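Dihydroxyacetone kinase (Citrobacter freundii, PDB 1UN8) phosphorylates dihydroxyacetone with ATP to give dihydroxyacetone phosphate, working as a homodimer that depends on magnesium or calcium ions. Local coordinates at residues N185-G190 against A307-E312; S353-V358 against P409-A414; T441-K446 against V454-T459. All blocks are in the same frame, centred on the assembly; numbering follows the deposited sequence.

Interaction 1 of 3, residues N185-G190 against A307-E312; sequences NTFSLG and AIVLEE
Thr-186 and Ile-308 face each other, and Phe-187 and Ala-307 do so one step along, in an antiparallel ladder inside a mixed six-stranded sheet of the DhaK domain. The axes of 186-190 and 307-309 approach to 4.9 Å, their directions 167° apart. Phe-187 and Ala-307 form the hydrogen-bonded pair: Phe-187 N donates to Ala-307 O over 2.9 Å, and Ala-307 N returns a bond to Phe-187 O over 2.8 Å. A third bond, from Val-309 N to Asn-185 O, extends the ladder beyond the non-hydrogen-bonded pair of Thr-186 and Ile-308.

The two faces of the sheet differ. On one, the side chains of Thr-186 and Ile-308 pass at a slant. Ile-308 has CG1 anti to its backbone N (chi1 175°), which brings CG1 to 3.6 Å from Asn-185 O; its CD1 lies beside Thr-186 OG1. That hydroxyl is itself bonded to Ala-182 O of helix 172-184, so threonine suits a buried place between strand and helix, while Ile-308 packs on Ile-314 and Leu-318. On the other face the Phe-187 ring packs on Leu-244 and Ala-247 of helix 233-247. Ala-307 meets this ring through its carbonyl oxygen, at the edge and near the ring plane, 3.7 Å from CD1; its short side chain lies nearer the partner's backbone. Val-309 CG2 approaches the same ring obliquely.

Asn-185, where helix 172-184 gives way to the strand, splits its amide: ND2 bonds to Tyr-181 O, and OD1 comes within 3.4 Å of Val-309 CB.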
loop_
_atom_site.group_PDB
_atom_site.type_symbol
_atom_site.label_atom_id
_atom_site.label_comp_id
_atom_site.label_asym_id
_atom_site.label_seq_id
_atom_site.Cartn_x
_atom_site.Cartn_y
_atom_site.Cartn_z
ATOM N N ASN A 185 18.492 -12.569 16.313
ATOM C CA ASN A 185 17.264 -13.330 16.467
ATOM C C ASN A 185 16.200 -12.914 15.455
ATOM O O ASN A 185 15.012 -13.191 15.635
ATOM C CB ASN A 185 16.732 -13.155 17.888
ATOM C CG ASN A 185 17.476 -14.008 18.896
ATOM O OD1 ASN A 185 17.215 -15.202 19.017
ATOM N ND2 ASN A 185 18.417 -13.403 19.615
ATOM N N THR A 186 16.631 -12.255 14.386
ATOM C CA THR A 186 15.708 -11.801 13.368
ATOM C C THR A 186 15.986 -12.480 12.034
ATOM O O THR A 186 17.114 -12.489 11.546
ATOM C CB THR A 186 15.784 -10.268 13.221
ATOM O OG1 THR A 186 15.469 -9.664 14.481
ATOM C CG2 THR A 186 14.796 -9.773 12.173
ATOM N N PHE A 187 14.938 -13.060 11.460
ATOM C CA PHE A 187 15.038 -13.765 10.187
ATOM C C PHE A 187 13.926 -13.318 9.233
ATOM O O PHE A 187 12.736 -13.333 9.573
ATOM C CB PHE A 187 14.967 -15.278 10.427
ATOM C CG PHE A 187 15.882 -15.758 11.530
ATOM C CD1 PHE A 187 15.523 -15.609 12.868
ATOM C CD2 PHE A 187 17.138 -16.285 11.230
ATOM C CE1 PHE A 187 16.395 -15.968 13.886
ATOM C CE2 PHE A 187 18.018 -16.648 12.245
ATOM C CZ PHE A 187 17.646 -16.488 13.574
ATOM N N SER A 188 14.318 -12.908 8.032
ATOM C CA SER A 188 13.346 -12.446 7.054
ATOM C C SER A 188 13.489 -13.132 5.700
ATOM O O SER A 188 14.587 -13.525 5.298
ATOM C CB SER A 188 13.481 -10.940 6.867
ATOM O OG SER A 188 13.440 -10.280 8.114
ATOM N N LEU A 189 12.361 -13.273 5.013
ATOM C CA LEU A 189 12.328 -13.874 3.694
ATOM C C LEU A 189 11.272 -13.156 2.863
ATOM O O LEU A 189 10.127 -13.021 3.278
ATOM C CB LEU A 189 11.993 -15.363 3.784
ATOM C CG LEU A 189 11.925 -16.109 2.449
ATOM C CD1 LEU A 189 13.222 -15.897 1.689
ATOM C CD2 LEU A 189 11.653 -17.598 2.705
ATOM N N GLY A 190 11.662 -12.690 1.688
ATOM C CA GLY A 190 10.718 -11.988 0.838
ATOM C C GLY A 190 10.435 -12.697 -0.472
ATOM O O GLY A 190 11.176 -13.591 -0.899
ATOM N N ALA A 307 10.482 -13.168 11.195
ATOM C CA ALA A 307 10.255 -13.831 12.469
ATOM C C ALA A 307 11.371 -13.419 13.422
ATOM O O ALA A 307 12.549 -13.452 13.063
ATOM C CB ALA A 307 10.254 -15.345 12.285
ATOM N N ILE A 308 10.985 -12.989 14.616
ATOM C CA ILE A 308 11.937 -12.610 15.657
ATOM C C ILE A 308 11.655 -13.480 16.884
ATOM O O ILE A 308 10.503 -13.604 17.311
ATOM C CB ILE A 308 11.807 -11.128 16.053
ATOM C CG1 ILE A 308 12.737 -10.846 17.224
ATOM C CG2 ILE A 308 10.361 -10.788 16.421
ATOM C CD1 ILE A 308 13.693 -9.701 16.974
ATOM N N VAL A 309 12.704 -14.089 17.434
ATOM C CA VAL A 309 12.568 -14.957 18.599
ATOM C C VAL A 309 12.325 -14.132 19.848
ATOM O O VAL A 309 13.065 -13.196 20.137
ATOM C CB VAL A 309 13.837 -15.812 18.809
ATOM C CG1 VAL A 309 13.662 -16.712 20.024
ATOM C CG2 VAL A 309 14.113 -16.644 17.567
ATOM N N LEU A 310 11.285 -14.478 20.591
ATOM C CA LEU A 310 10.960 -13.746 21.802
ATOM C C LEU A 310 11.691 -14.292 23.028
ATOM O O LEU A 310 11.112 -14.990 23.858
ATOM C CB LEU A 310 9.450 -13.778 22.029
ATOM C CG LEU A 310 8.611 -13.199 20.888
ATOM C CD1 LEU A 310 7.131 -13.361 21.202
ATOM C CD2 LEU A 310 8.968 -11.736 20.691
ATOM N N GLU A 311 12.975 -13.983 23.126
ATOM C CA GLU A 311 13.781 -14.410 24.257
ATOM C C GLU A 311 14.211 -13.151 25.004
ATOM O O GLU A 311 14.406 -12.092 24.402
ATOM C CB GLU A 311 15.039 -15.173 23.796
ATOM C CG GLU A 311 14.818 -16.553 23.155
ATOM C CD GLU A 311 14.266 -17.604 24.116
ATOM O OE1 GLU A 311 14.754 -17.672 25.263
ATOM O OE2 GLU A 311 13.358 -18.376 23.723
ATOM N N GLU A 312 14.343 -13.270 26.318
ATOM C CA GLU A 312 14.789 -12.160 27.144
ATOM C C GLU A 312 13.952 -10.893 26.998
ATOM O O GLU A 312 12.718 -10.921 27.014
ATOM C CB GLU A 312 16.253 -11.833 26.814
ATOM C CG GLU A 312 17.202 -13.042 26.780
ATOM C CD GLU A 312 17.421 -13.684 28.149
ATOM O OE1 GLU A 312 17.855 -12.972 29.088
ATOM O OE2 GLU A 312 17.165 -14.905 28.286
#

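Interaction 2 of 3, residues S353-V358 against P409-A414; sequences SANALV and PLNNLA. With MYY ((2R)-3-(phosphonooxy)-2-(tetradecanoyloxy)propyl palmitate), chain C.
Asn-355 and Asn-411 join their side-chain amides where two helices begin. From its CB, 3.6 Å from Leu-410 O, the Asn-355 side chain runs with CG anti to the backbone N (chi1 -174°), and at CG the amide divides its work. OD1 turns back to its own helix and accepts from Val-358 N at 3.1 Å with an N-H...O angle of 168°, a capping bond whose donor stands well above the carbonyl plane. ND2 reaches across and donates to Asn-411 OD1, also at 3.1 Å, with the two amide planes turned 45° apart. Asparagine suits the place because OD1 can cap the helix while ND2 of the same group donates across the contact.

A second bond pins the type I turn from Pro-409 to Asn-412: Asn-411 N donates to Ser-353 OG over 2.8 Å. The small serine brings its hydroxyl directly to the turn backbone. Beneath these polar links, Val-358 and Leu-410 run alongside each other, pointing opposite ways, CG1 of the valine 3.9 Å from CD2 of the leucine. Val-358 CG1 also nears Leu-413, whose CD1 lies 3.6 Å from O10 of the lipid, while Leu-357 CD1 approaches the phosphate oxygen O3.

Two helix starts, one of them capped by Asn-355, with leucines turned to the lipid's ester and phosphate end, thus form part of the phospholipid pocket of the C-terminal eight-helix barrel.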
loop_
_atom_site.group_PDB
_atom_site.type_symbol
_atom_site.label_atom_id
_atom_site.label_comp_id
_atom_site.label_asym_id
_atom_site.label_seq_id
_atom_site.Cartn_x
_atom_site.Cartn_y
_atom_site.Cartn_z
ATOM N N SER A 353 -56.344 -19.279 -2.940
ATOM C CA SER A 353 -57.723 -18.807 -2.882
ATOM C C SER A 353 -58.171 -18.393 -4.279
ATOM O O SER A 353 -57.357 -17.979 -5.105
ATOM C CB SER A 353 -57.857 -17.668 -1.869
ATOM O OG SER A 353 -57.084 -16.547 -2.257
ATOM N N ALA A 354 -59.462 -18.516 -4.549
ATOM C CA ALA A 354 -59.983 -18.155 -5.858
ATOM C C ALA A 354 -60.571 -16.749 -5.881
ATOM O O ALA A 354 -60.837 -16.140 -4.840
ATOM C CB ALA A 354 -61.028 -19.172 -6.303
ATOM N N ASN A 355 -60.755 -16.251 -7.097
ATOM C CA ASN A 355 -61.306 -14.928 -7.369
ATOM C C ASN A 355 -61.238 -14.845 -8.886
ATOM O O ASN A 355 -60.180 -14.557 -9.456
ATOM C CB ASN A 355 -60.434 -13.834 -6.751
ATOM C CG ASN A 355 -61.050 -12.451 -6.887
ATOM O OD1 ASN A 355 -61.413 -12.016 -7.984
ATOM N ND2 ASN A 355 -61.159 -11.747 -5.768
ATOM N N ALA A 356 -62.368 -15.125 -9.534
ATOM C CA ALA A 356 -62.448 -15.118 -10.989
ATOM C C ALA A 356 -61.947 -13.830 -11.638
ATOM O O ALA A 356 -61.292 -13.883 -12.678
ATOM C CB ALA A 356 -63.886 -15.403 -11.427
ATOM N N LEU A 357 -62.249 -12.684 -11.034
ATOM C CA LEU A 357 -61.821 -11.403 -11.587
ATOM C C LEU A 357 -60.300 -11.337 -11.665
ATOM O O LEU A 357 -59.726 -11.238 -12.750
ATOM C CB LEU A 357 -62.320 -10.254 -10.716
ATOM C CG LEU A 357 -62.485 -8.880 -11.380
ATOM C CD1 LEU A 357 -62.642 -7.823 -10.295
ATOM C CD2 LEU A 357 -61.291 -8.549 -12.249
ATOM N N VAL A 358 -59.656 -11.385 -10.502
ATOM C CA VAL A 358 -58.209 -11.341 -10.416
ATOM C C VAL A 358 -57.570 -12.392 -11.308
ATOM O O VAL A 358 -56.644 -12.086 -12.058
ATOM C CB VAL A 358 -57.752 -11.551 -8.966
ATOM C CG1 VAL A 358 -56.243 -11.678 -8.899
ATOM C CG2 VAL A 358 -58.227 -10.388 -8.116
ATOM N N PRO A 409 -52.756 -16.991 -4.205
ATOM C CA PRO A 409 -53.664 -16.443 -3.193
ATOM C C PRO A 409 -54.494 -15.350 -3.860
ATOM O O PRO A 409 -54.563 -14.216 -3.375
ATOM C CB PRO A 409 -52.706 -15.877 -2.156
ATOM C CG PRO A 409 -51.587 -15.358 -3.015
ATOM C CD PRO A 409 -51.383 -16.490 -4.007
ATOM N N LEU A 410 -55.106 -15.708 -4.984
ATOM C CA LEU A 410 -55.913 -14.795 -5.786
ATOM C C LEU A 410 -56.889 -13.891 -5.036
ATOM O O LEU A 410 -57.231 -12.812 -5.519
ATOM C CB LEU A 410 -56.701 -15.591 -6.830
ATOM C CG LEU A 410 -55.908 -16.403 -7.853
ATOM C CD1 LEU A 410 -56.853 -17.296 -8.657
ATOM C CD2 LEU A 410 -55.146 -15.458 -8.768
ATOM N N ASN A 411 -57.346 -14.316 -3.864
ATOM C CA ASN A 411 -58.315 -13.513 -3.133
ATOM C C ASN A 411 -57.730 -12.432 -2.230
ATOM O O ASN A 411 -58.466 -11.721 -1.541
ATOM C CB ASN A 411 -59.241 -14.420 -2.328
ATOM C CG ASN A 411 -60.625 -13.831 -2.179
ATOM O OD1 ASN A 411 -61.270 -13.478 -3.170
ATOM N ND2 ASN A 411 -61.091 -13.715 -0.940
ATOM N N ASN A 412 -56.410 -12.302 -2.245
ATOM C CA ASN A 412 -55.742 -11.296 -1.434
ATOM C C ASN A 412 -54.591 -10.698 -2.220
ATOM O O ASN A 412 -53.491 -11.258 -2.241
ATOM C CB ASN A 412 -55.215 -11.915 -0.140
ATOM C CG ASN A 412 -54.549 -10.893 0.769
ATOM O OD1 ASN A 412 -54.194 -11.202 1.904
ATOM N ND2 ASN A 412 -54.372 -9.672 0.270
ATOM N N LEU A 413 -54.846 -9.554 -2.853
ATOM C CA LEU A 413 -53.833 -8.874 -3.658
ATOM C C LEU A 413 -52.520 -8.641 -2.927
ATOM O O LEU A 413 -51.450 -8.948 -3.464
ATOM C CB LEU A 413 -54.363 -7.537 -4.184
ATOM C CG LEU A 413 -55.226 -7.615 -5.447
ATOM C CD1 LEU A 413 -55.516 -6.206 -5.935
ATOM C CD2 LEU A 413 -54.495 -8.395 -6.546
ATOM N N ALA A 414 -52.602 -8.105 -1.709
ATOM C CA ALA A 414 -51.404 -7.831 -0.916
ATOM C C ALA A 414 -50.472 -9.037 -0.899
ATOM O O ALA A 414 -49.311 -8.947 -1.282
ATOM C CB ALA A 414 -51.793 -7.452 0.503
HETATM C C38 MYY C . -42.515 -9.671 -15.771
HETATM C C37 MYY C . -43.640 -10.646 -15.413
HETATM C C36 MYY C . -44.679 -9.984 -14.504
HETATM C C35 MYY C . -45.825 -10.942 -14.170
HETATM C C34 MYY C . -46.926 -10.232 -13.373
HETATM C C33 MYY C . -48.103 -11.148 -13.025
HETATM C C32 MYY C . -49.161 -10.409 -12.198
HETATM C C31 MYY C . -49.881 -9.331 -13.012
HETATM C C30 MYY C . -50.630 -8.301 -12.158
HETATM C C29 MYY C . -51.941 -8.786 -11.529
HETATM C C28 MYY C . -52.761 -7.583 -11.052
HETATM C C27 MYY C . -54.118 -7.955 -10.448
HETATM C C26 MYY C . -55.040 -6.739 -10.299
HETATM C C25 MYY C . -56.385 -7.134 -9.676
HETATM C C24 MYY C . -57.572 -6.340 -10.222
HETATM C C23 MYY C . -58.021 -5.138 -9.379
HETATM O O10 MYY C . -57.235 -4.558 -8.628
HETATM O O8 MYY C . -59.318 -4.738 -9.468
HETATM C C6 MYY C . -59.596 -3.554 -8.696
HETATM C C5 MYY C . -59.491 -2.316 -9.578
HETATM C C4 MYY C . -60.819 -1.540 -9.604
HETATM O O6 MYY C . -61.972 -2.377 -9.792
HETATM P P MYY C . -62.412 -2.985 -11.225
HETATM O O4 MYY C . -61.108 -3.699 -11.854
HETATM O O3 MYY C . -63.448 -4.167 -10.860
HETATM O O5 MYY C . -63.024 -1.995 -12.143
HETATM O O7 MYY C . -58.980 -2.677 -10.877
HETATM C C7 MYY C . -58.381 -1.625 -11.503
HETATM O O9 MYY C . -58.354 -0.508 -10.989
HETATM C C8 MYY C . -57.770 -1.861 -12.889
HETATM C C9 MYY C . -56.270 -1.560 -12.876
HETATM C C10 MYY C . -55.450 -2.747 -13.389
HETATM C C11 MYY C . -53.948 -2.451 -13.396
HETATM C C12 MYY C . -53.156 -3.682 -13.840
HETATM C C13 MYY C . -51.645 -3.448 -13.777
HETATM C C14 MYY C . -50.936 -4.795 -13.928
HETATM C C15 MYY C . -49.425 -4.706 -13.709
HETATM C C16 MYY C . -48.670 -4.306 -14.978
HETATM C C17 MYY C . -47.196 -4.689 -14.833
HETATM C C18 MYY C . -46.516 -4.778 -16.200
HETATM C C19 MYY C . -45.138 -5.437 -16.097
HETATM C C20 MYY C . -44.544 -5.697 -17.483
#

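Interaction 3 of 3, residues T441-K446 against V454-T459; sequences TAAGQK and VEALNT
Ala-443 and Ala-456 bring two neighbouring helices of the C-terminal barrel together as an antiparallel helical hairpin. The axes of 441-446 and 454-459 approach to 7.4 Å and cross at 144°, a close pairing that the small alanines permit. Each methyl rests against backbone of the partner helix: Ala-456 CB lies 3.3 Å from Ala-443 O, and Ala-443 CB lies 3.5 Å from Ala-456 O. Ala-443 CA also directs a C-H...O contact to that second carbonyl oxygen.

Lys-446 packs through its hydrocarbon chain. Its CB lies over Ala-456, 3.7 Å from the alanine CB; with CG anti to the backbone N (chi1 -169°), CG too comes close to Ala-456 CA. The chain then bends at chi2 (59°), which sets CD near Thr-459, and beyond that it is extended. CG, CD and CE follow one another past Thr-459 OG1, the first at 3.4 Å, and the lysine chain runs roughly perpendicular to the threonine side chain. A lysine serves here because its aliphatic part can pack on Ala-456 and Thr-459 while the ammonium group extends beyond them.

Thr-459 holds OG1 anti to its own carbonyl carbon, where the hydroxyl makes a weak hydrogen bond to Glu-455 O one turn back. Its CG2 points instead to Ala-442 O, at the long distance of 4.2 Å. Leu-457 packs on Phe-417 and Leu-485 and touches the bound lipid, and Glu-123 of the second subunit packs on Thr-441 and Ala-442.

Lys-446 NZ and Glu-455 OE1 stand 6.0 Å apart without contact, so their opposite charges could add at most a mild attraction; the joint rests on van der Waals packing of methyl and methylene groups, in part against backbone carbonyl oxygens, with one C-H...O contact.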
loop_
_atom_site.group_PDB
_atom_site.type_symbol
_atom_site.label_atom_id
_atom_site.label_comp_id
_atom_site.label_asym_id
_atom_site.label_seq_id
_atom_site.Cartn_x
_atom_site.Cartn_y
_atom_site.Cartn_z
ATOM N N THR A 441 -43.016 -6.162 -4.633
ATOM C CA THR A 441 -42.796 -6.249 -3.194
ATOM C C THR A 441 -43.289 -4.974 -2.524
ATOM O O THR A 441 -44.048 -5.024 -1.555
ATOM C CB THR A 441 -41.305 -6.450 -2.868
ATOM O OG1 THR A 441 -40.857 -7.671 -3.472
ATOM C CG2 THR A 441 -41.084 -6.534 -1.367
ATOM N N ALA A 442 -42.855 -3.834 -3.047
ATOM C CA ALA A 442 -43.260 -2.543 -2.515
ATOM C C ALA A 442 -44.756 -2.321 -2.740
ATOM O O ALA A 442 -45.428 -1.704 -1.909
ATOM C CB ALA A 442 -42.463 -1.432 -3.175
ATOM N N ALA A 443 -45.280 -2.818 -3.857
ATOM C CA ALA A 443 -46.695 -2.659 -4.156
ATOM C C ALA A 443 -47.501 -3.481 -3.176
ATOM O O ALA A 443 -48.480 -2.999 -2.605
ATOM C CB ALA A 443 -46.993 -3.119 -5.574
ATOM N N GLY A 444 -47.083 -4.730 -2.994
ATOM C CA GLY A 444 -47.772 -5.626 -2.087
ATOM C C GLY A 444 -47.839 -5.042 -0.695
ATOM O O GLY A 444 -48.815 -5.246 0.019
ATOM N N GLN A 445 -46.801 -4.310 -0.312
ATOM C CA GLN A 445 -46.748 -3.699 1.004
ATOM C C GLN A 445 -47.613 -2.456 1.117
ATOM O O GLN A 445 -48.133 -2.150 2.189
ATOM C CB GLN A 445 -45.305 -3.365 1.369
ATOM C CG GLN A 445 -44.603 -4.513 2.063
ATOM C CD GLN A 445 -45.283 -4.869 3.365
ATOM O OE1 GLN A 445 -45.258 -4.082 4.316
ATOM N NE2 GLN A 445 -45.909 -6.050 3.414
ATOM N N LYS A 446 -47.766 -1.729 0.021
ATOM C CA LYS A 446 -48.588 -0.536 0.051
ATOM C C LYS A 446 -50.032 -1.000 0.230
ATOM O O LYS A 446 -50.822 -0.363 0.926
ATOM C CB LYS A 446 -48.430 0.246 -1.245
ATOM C CG LYS A 446 -49.051 1.630 -1.204
ATOM C CD LYS A 446 -48.447 2.478 -0.093
ATOM C CE LYS A 446 -49.013 3.889 -0.118
ATOM N NZ LYS A 446 -48.529 4.720 1.020
ATOM N N VAL A 454 -54.170 1.017 -7.617
ATOM C CA VAL A 454 -53.426 2.031 -8.346
ATOM C C VAL A 454 -52.409 2.751 -7.465
ATOM O O VAL A 454 -51.317 3.089 -7.912
ATOM C CB VAL A 454 -54.386 3.061 -8.990
ATOM C CG1 VAL A 454 -53.608 4.223 -9.597
ATOM C CG2 VAL A 454 -55.202 2.372 -10.066
ATOM N N GLU A 455 -52.763 2.992 -6.213
ATOM C CA GLU A 455 -51.843 3.662 -5.306
ATOM C C GLU A 455 -50.634 2.778 -5.052
ATOM O O GLU A 455 -49.492 3.246 -5.079
ATOM C CB GLU A 455 -52.537 3.976 -3.981
ATOM C CG GLU A 455 -52.727 5.456 -3.736
ATOM C CD GLU A 455 -53.889 5.749 -2.806
ATOM O OE1 GLU A 455 -53.842 5.308 -1.630
ATOM O OE2 GLU A 455 -54.845 6.426 -3.262
ATOM N N ALA A 456 -50.898 1.496 -4.811
ATOM C CA ALA A 456 -49.839 0.534 -4.539
ATOM C C ALA A 456 -48.921 0.387 -5.754
ATOM O O ALA A 456 -47.694 0.352 -5.613
ATOM C CB ALA A 456 -50.451 -0.819 -4.155
ATOM N N LEU A 457 -49.520 0.311 -6.940
ATOM C CA LEU A 457 -48.757 0.171 -8.173
ATOM C C LEU A 457 -47.844 1.364 -8.383
ATOM O O LEU A 457 -46.734 1.217 -8.884
ATOM C CB LEU A 457 -49.690 0.013 -9.373
ATOM C CG LEU A 457 -50.413 -1.336 -9.470
ATOM C CD1 LEU A 457 -51.363 -1.344 -10.663
ATOM C CD2 LEU A 457 -49.385 -2.455 -9.597
ATOM N N ASN A 458 -48.313 2.544 -7.991
ATOM C CA ASN A 458 -47.517 3.754 -8.122
ATOM C C ASN A 458 -46.377 3.757 -7.134
ATOM O O ASN A 458 -45.305 4.264 -7.434
ATOM C CB ASN A 458 -48.371 4.991 -7.901
ATOM C CG ASN A 458 -48.625 5.749 -9.184
ATOM O OD1 ASN A 458 -47.719 6.363 -9.749
ATOM N ND2 ASN A 458 -49.865 5.698 -9.662
ATOM N N THR A 459 -46.604 3.207 -5.943
ATOM C CA THR A 459 -45.541 3.143 -4.952
ATOM C C THR A 459 -44.491 2.179 -5.502
ATOM O O THR A 459 -43.287 2.407 -5.355
ATOM C CB THR A 459 -46.065 2.632 -3.588
ATOM O OG1 THR A 459 -46.927 3.619 -3.012
ATOM C CG2 THR A 459 -44.907 2.359 -2.625
#

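Overall arrangement
Interaction 1 belongs to the DhaK part of the chain, and interactions 2 and 3 to the DhaL helical barrel, about 73 and 65 Å away between centres. The first is a buried sheet contact secured by regular backbone hydrogen bonds. The other two are partly buried. Interaction 2 relies on side-chain amides and a hydroxyl at helix starts, whereas interaction 3 depends on small side chains and an aliphatic lysine between helix bodies. Their centres lie about 16 Å apart, and they touch where Ala-414 packs on Gly-444, joining successive helices 413-427 and 430-448. Both also contribute residues to the same lipid pocket.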